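Local coordinates for protein stn1 (Schizosaccharomyces pombe, PDB 3KF6), which pairs with Ten1 in an RPA-like complex that binds single-stranded telomeric DNA and is required for telomere maintenance, at residues A[22-27]-A[72-77]; A[45-50]-A[107-112]; A[51-56]-A[130-135]. One frame throughout, in Å; residues are numbered along the deposited sequence.

Interaction 1: A[22-27]-A[72-77]; sequences FISDVH and DCSGMV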
ATOM      1  N   PHE A  22      -2.373  -9.676  -2.228  1.00 13.61           N
ATOM      2  CA  PHE A  22      -2.689  -8.530  -1.387  1.00 13.52           C
ATOM      3  C   PHE A  22      -2.264  -8.963   0.009  1.00 15.55           C
ATOM      4  O   PHE A  22      -2.380 -10.139   0.363  1.00 15.25           O
ATOM      5  CB  PHE A  22      -4.189  -8.230  -1.397  1.00 12.16           C
ATOM      6  CG  PHE A  22      -4.646  -7.502  -2.623  1.00 14.24           C
ATOM      7  CD1 PHE A  22      -5.600  -8.060  -3.468  1.00 16.59           C
ATOM      8  CD2 PHE A  22      -4.121  -6.248  -2.935  1.00 14.39           C
ATOM      9  CE1 PHE A  22      -6.028  -7.378  -4.611  1.00 17.02           C
ATOM     10  CE2 PHE A  22      -4.545  -5.559  -4.075  1.00 16.37           C
ATOM     11  CZ  PHE A  22      -5.500  -6.127  -4.913  1.00 18.28           C
ATOM     12  N   ILE A  23      -1.787  -8.015   0.804  1.00 14.03           N
ATOM     13  CA  ILE A  23      -1.311  -8.318   2.144  1.00 14.13           C
ATOM     14  C   ILE A  23      -2.357  -8.956   3.051  1.00 14.77           C
ATOM     15  O   ILE A  23      -2.033  -9.857   3.822  1.00 16.75           O
ATOM     16  CB  ILE A  23      -0.698  -7.046   2.773  1.00 13.49           C
ATOM     17  CG1 ILE A  23       0.596  -6.716   2.019  1.00 14.32           C
ATOM     18  CG2 ILE A  23      -0.432  -7.243   4.268  1.00 14.15           C
ATOM     19  CD1 ILE A  23       1.197  -5.358   2.353  1.00 16.00           C
ATOM     20  N   SER A  24      -3.607  -8.516   2.955  1.00 15.56           N
ATOM     21  CA  SER A  24      -4.650  -9.101   3.790  1.00 16.69           C
ATOM     22  C   SER A  24      -4.764 -10.606   3.512  1.00 16.61           C
ATOM     23  O   SER A  24      -5.039 -11.385   4.421  1.00 18.15           O
ATOM     24  CB  SER A  24      -5.991  -8.419   3.529  1.00 17.48           C
ATOM     25  OG  SER A  24      -6.393  -8.586   2.186  1.00 19.31           O
ATOM     26  N   ASP A  25      -4.544 -11.012   2.264  1.00 16.93           N
ATOM     27  CA  ASP A  25      -4.629 -12.429   1.913  1.00 16.77           C
ATOM     28  C   ASP A  25      -3.393 -13.185   2.383  1.00 17.86           C
ATOM     29  O   ASP A  25      -3.464 -14.376   2.710  1.00 18.43           O
ATOM     30  CB  ASP A  25      -4.823 -12.603   0.400  1.00 16.29           C
ATOM     31  CG  ASP A  25      -6.203 -12.158  -0.058  1.00 19.44           C
ATOM     32  OD1 ASP A  25      -7.182 -12.454   0.663  1.00 19.11           O
ATOM     33  OD2 ASP A  25      -6.315 -11.526  -1.131  1.00 18.96           O
ATOM     34  N   VAL A  26      -2.255 -12.501   2.418  1.00 18.68           N
ATOM     35  CA  VAL A  26      -1.027 -13.133   2.890  1.00 17.51           C
ATOM     36  C   VAL A  26      -1.255 -13.552   4.346  1.00 19.86           C
ATOM     37  O   VAL A  26      -0.875 -14.654   4.751  1.00 19.92           O
ATOM     38  CB  VAL A  26       0.175 -12.157   2.787  1.00 16.91           C
ATOM     39  CG1 VAL A  26       1.418 -12.774   3.420  1.00 19.06           C
ATOM     40  CG2 VAL A  26       0.453 -11.843   1.329  1.00 17.98           C
ATOM     41  N   HIS A  27      -1.902 -12.684   5.117  1.00 19.54           N
ATOM     42  CA  HIS A  27      -2.193 -12.969   6.524  1.00 21.00           C
ATOM     43  C   HIS A  27      -3.241 -14.064   6.704  1.00 22.68           C
ATOM     44  O   HIS A  27      -3.514 -14.487   7.828  1.00 23.05           O
ATOM     45  CB  HIS A  27      -2.660 -11.695   7.240  1.00 19.81           C
ATOM     46  CG  HIS A  27      -1.547 -10.762   7.602  1.00 20.49           C
ATOM     47  ND1 HIS A  27      -0.695 -10.995   8.663  1.00 21.10           N
ATOM     48  CD2 HIS A  27      -1.133  -9.601   7.037  1.00 18.75           C
ATOM     49  CE1 HIS A  27       0.194 -10.020   8.733  1.00 21.54           C
ATOM     50  NE2 HIS A  27      -0.049  -9.162   7.757  1.00 21.22           N
ATOM     51  N   ASP A  72      -0.622  -1.942   1.578  1.00 13.09           N
ATOM     52  CA  ASP A  72      -1.199  -1.921   0.235  1.00 13.29           C
ATOM     53  C   ASP A  72      -2.694  -1.572   0.298  1.00 14.66           C
ATOM     54  O   ASP A  72      -3.429  -1.760  -0.671  1.00 14.07           O
ATOM     55  CB  ASP A  72      -0.984  -3.265  -0.474  1.00 14.04           C
ATOM     56  CG  ASP A  72      -1.717  -4.402   0.192  1.00 14.95           C
ATOM     57  OD1 ASP A  72      -2.328  -4.171   1.256  1.00 14.56           O
ATOM     58  OD2 ASP A  72      -1.677  -5.535  -0.348  1.00 14.33           O
ATOM     59  N   CYS A  73      -3.117  -1.052   1.453  1.00 13.68           N
ATOM     60  CA  CYS A  73      -4.501  -0.637   1.704  1.00 14.43           C
ATOM     61  C   CYS A  73      -5.495  -1.785   1.727  1.00 14.66           C
ATOM     62  O   CYS A  73      -6.703  -1.562   1.646  1.00 15.40           O
ATOM     63  CB  CYS A  73      -4.959   0.394   0.664  1.00 14.50           C
ATOM     64  SG  CYS A  73      -3.948   1.892   0.613  1.00 16.57           S
ATOM     65  N   SER A  74      -5.003  -3.014   1.852  1.00 15.29           N
ATOM     66  CA  SER A  74      -5.904  -4.160   1.869  1.00 15.14           C
ATOM     67  C   SER A  74      -6.505  -4.452   3.242  1.00 15.17           C
ATOM     68  O   SER A  74      -7.264  -5.406   3.393  1.00 17.00           O
ATOM     69  CB  SER A  74      -5.179  -5.404   1.341  1.00 15.30           C
ATOM     70  OG  SER A  74      -4.126  -5.779   2.209  1.00 15.78           O
ATOM     71  N   GLY A  75      -6.170  -3.635   4.238  1.00 16.08           N
ATOM     72  CA  GLY A  75      -6.710  -3.837   5.573  1.00 16.59           C
ATOM     73  C   GLY A  75      -5.702  -4.333   6.588  1.00 15.80           C
ATOM     74  O   GLY A  75      -5.985  -4.355   7.791  1.00 17.24           O
ATOM     75  N   MET A  76      -4.530  -4.730   6.102  1.00 14.58           N
ATOM     76  CA  MET A  76      -3.448  -5.224   6.947  1.00 15.38           C
ATOM     77  C   MET A  76      -2.120  -4.759   6.370  1.00 15.80           C
ATOM     78  O   MET A  76      -2.021  -4.508   5.167  1.00 15.97           O
ATOM     79  CB  MET A  76      -3.454  -6.758   6.988  1.00 18.95           C
ATOM     80  CG  MET A  76      -4.654  -7.360   7.695  1.00 22.24           C
ATOM     81  SD  MET A  76      -4.553  -7.096   9.466  1.00 27.01           S
ATOM     82  CE  MET A  76      -3.617  -8.560   9.956  1.00 28.70           C
ATOM     83  N   VAL A  77      -1.111  -4.621   7.226  1.00 15.21           N
ATOM     84  CA  VAL A  77       0.219  -4.244   6.750  1.00 14.70           C
ATOM     85  C   VAL A  77       1.100  -5.482   6.894  1.00 15.66           C
ATOM     86  O   VAL A  77       0.745  -6.428   7.599  1.00 16.19           O
ATOM     87  CB  VAL A  77       0.849  -3.073   7.546  1.00 15.58           C
ATOM     88  CG1 VAL A  77      -0.021  -1.828   7.420  1.00 18.53           C
ATOM     89  CG2 VAL A  77       1.045  -3.467   9.010  1.00 16.94           C
TER
HETATM   90  O   HOH W   1      -9.204  -6.645   2.014  1.00 43.17           O
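A chi1 of 65° puts CG of Asp72 between its backbone N and carbonyl carbon, and at the start of the short helix 23-26 its OD2 takes the N-H of Ile23. That bond is 2.7 Å from Ile23 N to Asp72 OD2 and nearly straight (171°), on the syn side but tilted 23° out of the carboxylate plane. Ser74, with a similar chi1, swings OG to the next amide, and Ser24 N donates to Ser74 OG at 2.9 Å. The same hydroxyl gives its proton to the syn lone pair of Asp72 OD1, 2.6 Å from Ser74 OG. Ser74 N reaches that oxygen too, from above the carboxylate plane, closing an Asx turn in the loop between strands 65-71 and 77-83 of the OB fold. Ile23 CG1 passes close beside the carboxylate, and Ile23 CG2 comes within 3.3 Å of Met76 O while also packing on Met76 CB. Arg101 of the Ten1 chain hydrogen-bonds Asp72 O. At the far end His27 NE2 donates to Val77 O at 2.9 Å, and Met76 CE lies over the centre of the imidazole face, 3.9 Å from the centroid of the His27 ring.

Interaction 2: A[45-50]-A[107-112]; sequences FPIRWI and GKINSF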
ATOM      1  N   PHE A  45      -4.285 -24.109  -2.182  1.00 35.04           N
ATOM      2  CA  PHE A  45      -3.100 -24.090  -3.029  1.00 35.95           C
ATOM      3  C   PHE A  45      -1.828 -23.882  -2.213  1.00 34.12           C
ATOM      4  O   PHE A  45      -1.795 -23.052  -1.305  1.00 33.39           O
ATOM      5  CB  PHE A  45      -3.229 -22.973  -4.066  1.00 37.60           C
ATOM      6  CG  PHE A  45      -4.403 -23.137  -4.994  1.00 41.45           C
ATOM      7  CD1 PHE A  45      -5.099 -22.025  -5.456  1.00 42.89           C
ATOM      8  CD2 PHE A  45      -4.802 -24.401  -5.422  1.00 42.80           C
ATOM      9  CE1 PHE A  45      -6.176 -22.167  -6.331  1.00 44.43           C
ATOM     10  CE2 PHE A  45      -5.875 -24.554  -6.296  1.00 44.17           C
ATOM     11  CZ  PHE A  45      -6.564 -23.435  -6.751  1.00 44.15           C
ATOM     12  N   PRO A  46      -0.765 -24.644  -2.518  1.00 33.32           N
ATOM     13  CA  PRO A  46       0.500 -24.506  -1.791  1.00 32.45           C
ATOM     14  C   PRO A  46       1.206 -23.208  -2.177  1.00 30.77           C
ATOM     15  O   PRO A  46       1.414 -22.936  -3.357  1.00 32.54           O
ATOM     16  CB  PRO A  46       1.276 -25.749  -2.213  1.00 32.34           C
ATOM     17  CG  PRO A  46       0.788 -25.984  -3.609  1.00 33.84           C
ATOM     18  CD  PRO A  46      -0.700 -25.763  -3.477  1.00 33.64           C
ATOM     19  N   ILE A  47       1.571 -22.410  -1.181  1.00 29.67           N
ATOM     20  CA  ILE A  47       2.229 -21.131  -1.437  1.00 29.95           C
ATOM     21  C   ILE A  47       3.529 -20.964  -0.658  1.00 28.55           C
ATOM     22  O   ILE A  47       3.595 -21.265   0.535  1.00 29.07           O
ATOM     23  CB  ILE A  47       1.299 -19.947  -1.068  1.00 29.51           C
ATOM     24  CG1 ILE A  47       0.013 -20.007  -1.897  1.00 31.67           C
ATOM     25  CG2 ILE A  47       2.015 -18.623  -1.308  1.00 29.18           C
ATOM     26  CD1 ILE A  47       0.227 -19.833  -3.385  1.00 32.12           C
ATOM     27  N   ARG A  48       4.555 -20.463  -1.340  1.00 27.06           N
ATOM     28  CA  ARG A  48       5.853 -20.227  -0.722  1.00 25.40           C
ATOM     29  C   ARG A  48       6.413 -18.877  -1.166  1.00 23.58           C
ATOM     30  O   ARG A  48       6.752 -18.033  -0.334  1.00 25.76           O
ATOM     31  CB  ARG A  48       6.832 -21.349  -1.096  1.00 26.90           C
ATOM     32  CG  ARG A  48       8.239 -21.186  -0.515  1.00 27.38           C
ATOM     33  CD  ARG A  48       9.078 -22.441  -0.760  1.00 29.65           C
ATOM     34  NE  ARG A  48      10.495 -22.260  -0.438  1.00 30.13           N
ATOM     35  CZ  ARG A  48      10.977 -22.038   0.782  1.00 31.37           C
ATOM     36  NH1 ARG A  48      10.160 -21.965   1.824  1.00 31.62           N
ATOM     37  NH2 ARG A  48      12.284 -21.892   0.961  1.00 31.45           N
ATOM     38  N   TRP A  49       6.499 -18.674  -2.478  1.00 22.44           N
ATOM     39  CA  TRP A  49       7.029 -17.425  -3.023  1.00 21.71           C
ATOM     40  C   TRP A  49       5.898 -16.463  -3.372  1.00 21.23           C
ATOM     41  O   TRP A  49       4.971 -16.815  -4.106  1.00 21.21           O
ATOM     42  CB  TRP A  49       7.892 -17.715  -4.247  1.00 22.32           C
ATOM     43  CG  TRP A  49       9.089 -18.555  -3.901  1.00 25.77           C
ATOM     44  CD1 TRP A  49       9.241 -19.899  -4.111  1.00 26.18           C
ATOM     45  CD2 TRP A  49      10.271 -18.120  -3.220  1.00 26.59           C
ATOM     46  NE1 TRP A  49      10.450 -20.327  -3.600  1.00 27.14           N
ATOM     47  CE2 TRP A  49      11.100 -19.253  -3.047  1.00 26.26           C
ATOM     48  CE3 TRP A  49      10.709 -16.879  -2.734  1.00 27.52           C
ATOM     49  CZ2 TRP A  49      12.343 -19.180  -2.411  1.00 27.89           C
ATOM     50  CZ3 TRP A  49      11.947 -16.809  -2.099  1.00 27.45           C
ATOM     51  CH2 TRP A  49      12.748 -17.955  -1.945  1.00 28.94           C
ATOM     52  N   ILE A  50       6.002 -15.244  -2.848  1.00 20.06           N
ATOM     53  CA  ILE A  50       4.975 -14.219  -3.029  1.00 19.78           C
ATOM     54  C   ILE A  50       5.540 -12.853  -3.411  1.00 17.94           C
ATOM     55  O   ILE A  50       6.696 -12.538  -3.121  1.00 18.02           O
ATOM     56  CB  ILE A  50       4.177 -14.050  -1.713  1.00 21.75           C
ATOM     57  CG1 ILE A  50       3.544 -15.385  -1.322  1.00 22.28           C
ATOM     58  CG2 ILE A  50       3.112 -12.975  -1.864  1.00 27.03           C
ATOM     59  CD1 ILE A  50       2.904 -15.370   0.041  1.00 27.57           C
ATOM     60  N   GLY A 107       9.464 -12.328  -2.258  1.00 18.63           N
ATOM     61  CA  GLY A 107      10.089 -13.061  -1.172  1.00 20.14           C
ATOM     62  C   GLY A 107       9.330 -14.299  -0.759  1.00 19.97           C
ATOM     63  O   GLY A 107       8.356 -14.691  -1.404  1.00 18.61           O
ATOM     64  N   LYS A 108       9.785 -14.929   0.318  1.00 20.46           N
ATOM     65  CA  LYS A 108       9.128 -16.125   0.816  1.00 23.40           C
ATOM     66  C   LYS A 108       8.468 -15.829   2.147  1.00 22.74           C
ATOM     67  O   LYS A 108       8.951 -15.007   2.924  1.00 21.80           O
ATOM     68  CB  LYS A 108      10.130 -17.275   0.980  1.00 25.72           C
ATOM     69  CG  LYS A 108      11.361 -16.938   1.800  1.00 29.12           C
ATOM     70  CD  LYS A 108      12.209 -18.185   2.039  1.00 32.49           C
ATOM     71  CE  LYS A 108      13.563 -17.850   2.644  1.00 34.99           C
ATOM     72  NZ  LYS A 108      14.448 -17.133   1.683  1.00 36.40           N
ATOM     73  N   ILE A 109       7.345 -16.488   2.394  1.00 26.50           N
ATOM     74  CA  ILE A 109       6.621 -16.298   3.635  1.00 29.69           C
ATOM     75  C   ILE A 109       7.343 -16.998   4.772  1.00 31.86           C
ATOM     76  O   ILE A 109       7.929 -18.065   4.585  1.00 32.59           O
ATOM     77  CB  ILE A 109       5.190 -16.853   3.531  1.00 32.51           C
ATOM     78  CG1 ILE A 109       5.202 -18.163   2.736  1.00 33.63           C
ATOM     79  CG2 ILE A 109       4.284 -15.817   2.891  1.00 34.68           C
ATOM     80  CD1 ILE A 109       3.833 -18.791   2.547  1.00 35.21           C
ATOM     81  N   ASN A 110       7.304 -16.378   5.946  1.00 33.13           N
ATOM     82  CA  ASN A 110       7.937 -16.920   7.140  1.00 33.90           C
ATOM     83  C   ASN A 110       6.884 -16.945   8.239  1.00 33.76           C
ATOM     84  O   ASN A 110       6.320 -15.907   8.582  1.00 31.88           O
ATOM     85  CB  ASN A 110       9.109 -16.035   7.560  1.00 35.77           C
ATOM     86  CG  ASN A 110       9.819 -16.557   8.794  1.00 39.18           C
ATOM     87  OD1 ASN A 110      10.316 -17.684   8.808  1.00 41.31           O
ATOM     88  ND2 ASN A 110       9.871 -15.738   9.837  1.00 40.41           N
ATOM     89  N   SER A 111       6.625 -18.125   8.795  1.00 33.45           N
ATOM     90  CA  SER A 111       5.610 -18.267   9.835  1.00 34.87           C
ATOM     91  C   SER A 111       6.145 -18.698  11.198  1.00 35.14           C
ATOM     92  O   SER A 111       5.456 -19.399  11.943  1.00 36.06           O
ATOM     93  CB  SER A 111       4.542 -19.266   9.381  1.00 36.02           C
ATOM     94  OG  SER A 111       5.117 -20.536   9.121  1.00 38.53           O
ATOM     95  N   PHE A 112       7.360 -18.278  11.529  1.00 34.99           N
ATOM     96  CA  PHE A 112       7.962 -18.631  12.811  1.00 36.72           C
ATOM     97  C   PHE A 112       7.125 -18.078  13.969  1.00 36.35           C
ATOM     98  O   PHE A 112       6.869 -18.776  14.954  1.00 36.91           O
ATOM     99  CB  PHE A 112       9.395 -18.093  12.877  1.00 38.12           C
ATOM    100  CG  PHE A 112      10.125 -18.450  14.143  1.00 41.10           C
ATOM    101  CD1 PHE A 112      10.277 -17.514  15.163  1.00 41.49           C
ATOM    102  CD2 PHE A 112      10.664 -19.721  14.317  1.00 42.10           C
ATOM    103  CE1 PHE A 112      10.958 -17.841  16.336  1.00 42.53           C
ATOM    104  CE2 PHE A 112      11.345 -20.057  15.487  1.00 42.12           C
ATOM    105  CZ  PHE A 112      11.492 -19.114  16.498  1.00 42.30           C
TER
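An antiparallel strand pair of the OB-fold sheet begins here, where Trp49 and Lys108 face each other as a non-hydrogen-bonded pair and Ile50 and Gly107 follow as a hydrogen-bonded one. Ile50 N meets Gly107 O at 2.8 Å and an almost straight 176°, and Gly107 N returns to Ile50 O at 2.9 Å. One step outward, Ile109 N reaches Arg48 O at 3.2 Å.

On the face bearing Trp49, Lys108 CB sits over the six-membered ring, 3.9 Å from the Trp49 centroid and offset toward the rim. Chi1 of Lys108 (53°) sets CG between its own N and carbonyl carbon, and the aliphatic chain then runs beside the indole in the same direction. Arg48 CG rests on that same indole face, while Arg48 NH1 bonds the carbonyl of Tyr38. An alanine in place of Trp49 removes the indole, and the Lys108 chain would probably be left freer to turn, with Arg48 CG losing its packing surface.

Ile50 and Gly107 belong to the other face of the pair. Where strand 49-62 starts, Ile109 CD1 makes an apolar contact with Ile47 CG2 at 4.3 Å. Antiparallel pairing of the first and fourth strands, 49-62 and 102-110, is what closes an OB-fold barrel.

Interaction 3: A[51-56]-A[130-135]; sequences QIVGYI and NDEWKA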
ATOM      1  N   GLN A  51       4.706 -12.041  -4.059  1.00 17.00           N
ATOM      2  CA  GLN A  51       5.093 -10.689  -4.444  1.00 16.57           C
ATOM      3  C   GLN A  51       4.029  -9.737  -3.897  1.00 16.57           C
ATOM      4  O   GLN A  51       2.830  -9.996  -4.032  1.00 17.53           O
ATOM      5  CB  GLN A  51       5.147 -10.551  -5.967  1.00 17.08           C
ATOM      6  CG  GLN A  51       5.668  -9.198  -6.446  1.00 19.55           C
ATOM      7  CD  GLN A  51       5.304  -8.914  -7.893  1.00 21.09           C
ATOM      8  OE1 GLN A  51       4.134  -8.716  -8.221  1.00 22.26           O
ATOM      9  NE2 GLN A  51       6.305  -8.900  -8.768  1.00 23.45           N
ATOM     10  N   ILE A  52       4.467  -8.651  -3.272  1.00 15.61           N
ATOM     11  CA  ILE A  52       3.538  -7.659  -2.747  1.00 15.99           C
ATOM     12  C   ILE A  52       3.965  -6.275  -3.222  1.00 16.03           C
ATOM     13  O   ILE A  52       5.128  -6.061  -3.581  1.00 14.23           O
ATOM     14  CB  ILE A  52       3.453  -7.693  -1.186  1.00 15.34           C
ATOM     15  CG1 ILE A  52       4.815  -7.403  -0.545  1.00 17.73           C
ATOM     16  CG2 ILE A  52       2.954  -9.054  -0.726  1.00 16.28           C
ATOM     17  CD1 ILE A  52       5.065  -5.947  -0.279  1.00 20.15           C
ATOM     18  N   VAL A  53       3.011  -5.349  -3.255  1.00 14.89           N
ATOM     19  CA  VAL A  53       3.286  -3.987  -3.695  1.00 14.45           C
ATOM     20  C   VAL A  53       2.543  -3.005  -2.802  1.00 14.83           C
ATOM     21  O   VAL A  53       1.330  -3.126  -2.615  1.00 15.93           O
ATOM     22  CB  VAL A  53       2.811  -3.750  -5.152  1.00 13.71           C
ATOM     23  CG1 VAL A  53       3.001  -2.285  -5.519  1.00 14.63           C
ATOM     24  CG2 VAL A  53       3.586  -4.636  -6.119  1.00 14.51           C
ATOM     25  N   GLY A  54       3.261  -2.026  -2.264  1.00 14.32           N
ATOM     26  CA  GLY A  54       2.619  -1.053  -1.395  1.00 13.62           C
ATOM     27  C   GLY A  54       3.586   0.032  -0.976  1.00 15.08           C
ATOM     28  O   GLY A  54       4.747   0.010  -1.382  1.00 14.98           O
ATOM     29  N   TYR A  55       3.124   0.990  -0.178  1.00 13.96           N
ATOM     30  CA  TYR A  55       4.014   2.065   0.256  1.00 14.71           C
ATOM     31  C   TYR A  55       4.610   1.730   1.619  1.00 15.33           C
ATOM     32  O   TYR A  55       4.036   0.959   2.387  1.00 14.88           O
ATOM     33  CB  TYR A  55       3.275   3.417   0.310  1.00 15.85           C
ATOM     34  CG  TYR A  55       2.255   3.557   1.422  1.00 15.97           C
ATOM     35  CD1 TYR A  55       0.921   3.187   1.227  1.00 15.23           C
ATOM     36  CD2 TYR A  55       2.632   4.025   2.682  1.00 16.28           C
ATOM     37  CE1 TYR A  55      -0.015   3.273   2.270  1.00 15.09           C
ATOM     38  CE2 TYR A  55       1.706   4.114   3.730  1.00 16.90           C
ATOM     39  CZ  TYR A  55       0.390   3.732   3.514  1.00 16.92           C
ATOM     40  OH  TYR A  55      -0.505   3.768   4.563  1.00 17.31           O
ATOM     41  N   ILE A  56       5.773   2.308   1.905  1.00 14.31           N
ATOM     42  CA  ILE A  56       6.463   2.061   3.165  1.00 15.21           C
ATOM     43  C   ILE A  56       5.862   2.883   4.290  1.00 16.03           C
ATOM     44  O   ILE A  56       5.874   4.115   4.251  1.00 18.39           O
ATOM     45  CB  ILE A  56       7.962   2.390   3.034  1.00 15.11           C
ATOM     46  CG1 ILE A  56       8.604   1.444   2.019  1.00 16.37           C
ATOM     47  CG2 ILE A  56       8.654   2.250   4.394  1.00 17.44           C
ATOM     48  CD1 ILE A  56      10.014   1.831   1.644  1.00 18.25           C
ATOM     49  N   ASN A 130       1.669   4.978 -12.079  1.00 24.51           N
ATOM     50  CA  ASN A 130       0.785   3.998 -12.697  1.00 24.46           C
ATOM     51  C   ASN A 130       1.108   2.560 -12.315  1.00 24.26           C
ATOM     52  O   ASN A 130       0.281   1.666 -12.492  1.00 22.00           O
ATOM     53  CB  ASN A 130       0.827   4.147 -14.217  1.00 24.41           C
ATOM     54  CG  ASN A 130       0.139   5.405 -14.690  1.00 25.83           C
ATOM     55  OD1 ASN A 130      -1.070   5.563 -14.517  1.00 23.00           O
ATOM     56  ND2 ASN A 130       0.906   6.315 -15.285  1.00 27.47           N
ATOM     57  N   ASP A 131       2.306   2.333 -11.783  1.00 23.19           N
ATOM     58  CA  ASP A 131       2.706   0.982 -11.395  1.00 25.42           C
ATOM     59  C   ASP A 131       1.810   0.383 -10.323  1.00 22.62           C
ATOM     60  O   ASP A 131       1.560  -0.824 -10.323  1.00 21.69           O
ATOM     61  CB  ASP A 131       4.145   0.960 -10.874  1.00 28.07           C
ATOM     62  CG  ASP A 131       5.151   1.402 -11.907  1.00 32.57           C
ATOM     63  OD1 ASP A 131       5.012   1.016 -13.089  1.00 32.11           O
ATOM     64  OD2 ASP A 131       6.094   2.126 -11.529  1.00 36.86           O
ATOM     65  N   GLU A 132       1.334   1.207  -9.397  1.00 21.41           N
ATOM     66  CA  GLU A 132       0.492   0.676  -8.335  1.00 21.02           C
ATOM     67  C   GLU A 132      -0.872   0.160  -8.761  1.00 18.61           C
ATOM     68  O   GLU A 132      -1.260  -0.933  -8.354  1.00 17.30           O
ATOM     69  CB  GLU A 132       0.316   1.689  -7.204  1.00 24.56           C
ATOM     70  CG  GLU A 132       1.102   1.315  -5.969  1.00 23.38           C
ATOM     71  CD  GLU A 132       0.727   2.141  -4.762  1.00 22.68           C
ATOM     72  OE1 GLU A 132       0.754   3.382  -4.861  1.00 24.05           O
ATOM     73  OE2 GLU A 132       0.416   1.546  -3.712  1.00 20.35           O
ATOM     74  N   TRP A 133      -1.621   0.914  -9.565  1.00 17.61           N
ATOM     75  CA  TRP A 133      -2.916   0.383  -9.959  1.00 14.94           C
ATOM     76  C   TRP A 133      -2.752  -0.850 -10.837  1.00 16.38           C
ATOM     77  O   TRP A 133      -3.605  -1.733 -10.818  1.00 16.53           O
ATOM     78  CB  TRP A 133      -3.819   1.439 -10.638  1.00 16.25           C
ATOM     79  CG  TRP A 133      -3.341   2.008 -11.937  1.00 16.24           C
ATOM     80  CD1 TRP A 133      -2.787   3.240 -12.130  1.00 18.17           C
ATOM     81  CD2 TRP A 133      -3.422   1.395 -13.233  1.00 17.62           C
ATOM     82  NE1 TRP A 133      -2.522   3.437 -13.463  1.00 18.78           N
ATOM     83  CE2 TRP A 133      -2.900   2.322 -14.164  1.00 19.44           C
ATOM     84  CE3 TRP A 133      -3.886   0.154 -13.699  1.00 17.95           C
ATOM     85  CZ2 TRP A 133      -2.825   2.050 -15.537  1.00 18.99           C
ATOM     86  CZ3 TRP A 133      -3.814  -0.120 -15.067  1.00 20.00           C
ATOM     87  CH2 TRP A 133      -3.287   0.829 -15.970  1.00 18.75           C
ATOM     88  N   LYS A 134      -1.657  -0.926 -11.594  1.00 15.44           N
ATOM     89  CA  LYS A 134      -1.412  -2.097 -12.427  1.00 17.10           C
ATOM     90  C   LYS A 134      -1.177  -3.297 -11.501  1.00 17.16           C
ATOM     91  O   LYS A 134      -1.592  -4.414 -11.799  1.00 19.28           O
ATOM     92  CB  LYS A 134      -0.186  -1.880 -13.325  1.00 18.08           C
ATOM     93  CG  LYS A 134      -0.428  -0.904 -14.467  1.00 20.18           C
ATOM     94  CD  LYS A 134       0.829  -0.687 -15.302  1.00 23.22           C
ATOM     95  CE  LYS A 134       0.548   0.199 -16.503  1.00 26.23           C
ATOM     96  NZ  LYS A 134       1.769   0.379 -17.332  1.00 29.69           N
ATOM     97  N   ALA A 135      -0.516  -3.053 -10.372  1.00 17.26           N
ATOM     98  CA  ALA A 135      -0.249  -4.116  -9.404  1.00 17.39           C
ATOM     99  C   ALA A 135      -1.561  -4.583  -8.778  1.00 17.14           C
ATOM    100  O   ALA A 135      -1.746  -5.776  -8.517  1.00 15.75           O
ATOM    101  CB  ALA A 135       0.701  -3.616  -8.323  1.00 15.46           C
TER
HETATM  102  O   HOH W   2      -0.394  -0.843  -3.045  1.00 17.95           O
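Val53, the residue of strand 51-56 that meets helix 130-135 most fully, lays its isopropyl group against the methyl of Ala135. The three carbons CB, CG1 and CG2 all gather round that methyl, with Val53 CG2 3.8 Å from Ala135 CB. Chi1 of 175° places CG1 anti to the backbone N, and this branch also meets the Glu132 chain, Val53 CG1 standing 4.1 Å from Glu132 CG. Leu126 and Cys104 pack on the same valine.

The helix follows the last strand of the OB fold and runs across strand 51-56 at 139° between N-to-C directions, the short axes coming within 8.8 Å. As in Rpa2, this C-terminal helix probably takes part in partner binding; its Glu132 makes a salt bridge through OE1 with Arg25 of the Ten1 chain.

The other carboxylate oxygen turns back to the strand. A water bridges the two segments here, 2.9 Å from Val53 O and 2.6 Å from Glu132 OE2, so the link between strand carbonyl and helix carboxylate is indirect. Next along the strand, Gly54 CA lies 4.1 Å from Glu132 OE2, and with no side chain on it the backbone itself faces that oxygen. Tyr55 comes after, more loosely placed against the helix, and its side chain packs on Leu82 of the Ten1 chain.

Overall arrangement
Interactions 2 and 3 share strand 49-62: interaction 2 pairs its beginning with strand 102-110, and interaction 3 packs its continuation against the C-terminal helix, their centres about 19 Å apart on opposite sides of the chain's centre. Interaction 3 is the buried one, yet water and charge enter it beside the Ten1 chain. Interactions 1 and 2 are partly buried; the first has exposed Met76 among its touching residues, the second none so exposed. Backbone bonding dominates interaction 2, whereas interaction 1 relies on side chains that hold helix 23-26 to a loop. Interaction 1 also touches both others, through Val26 on Ile109 and on Ile52, and through Asp72 CB on Val53 O. Ten1 borders only interactions 1 and 3.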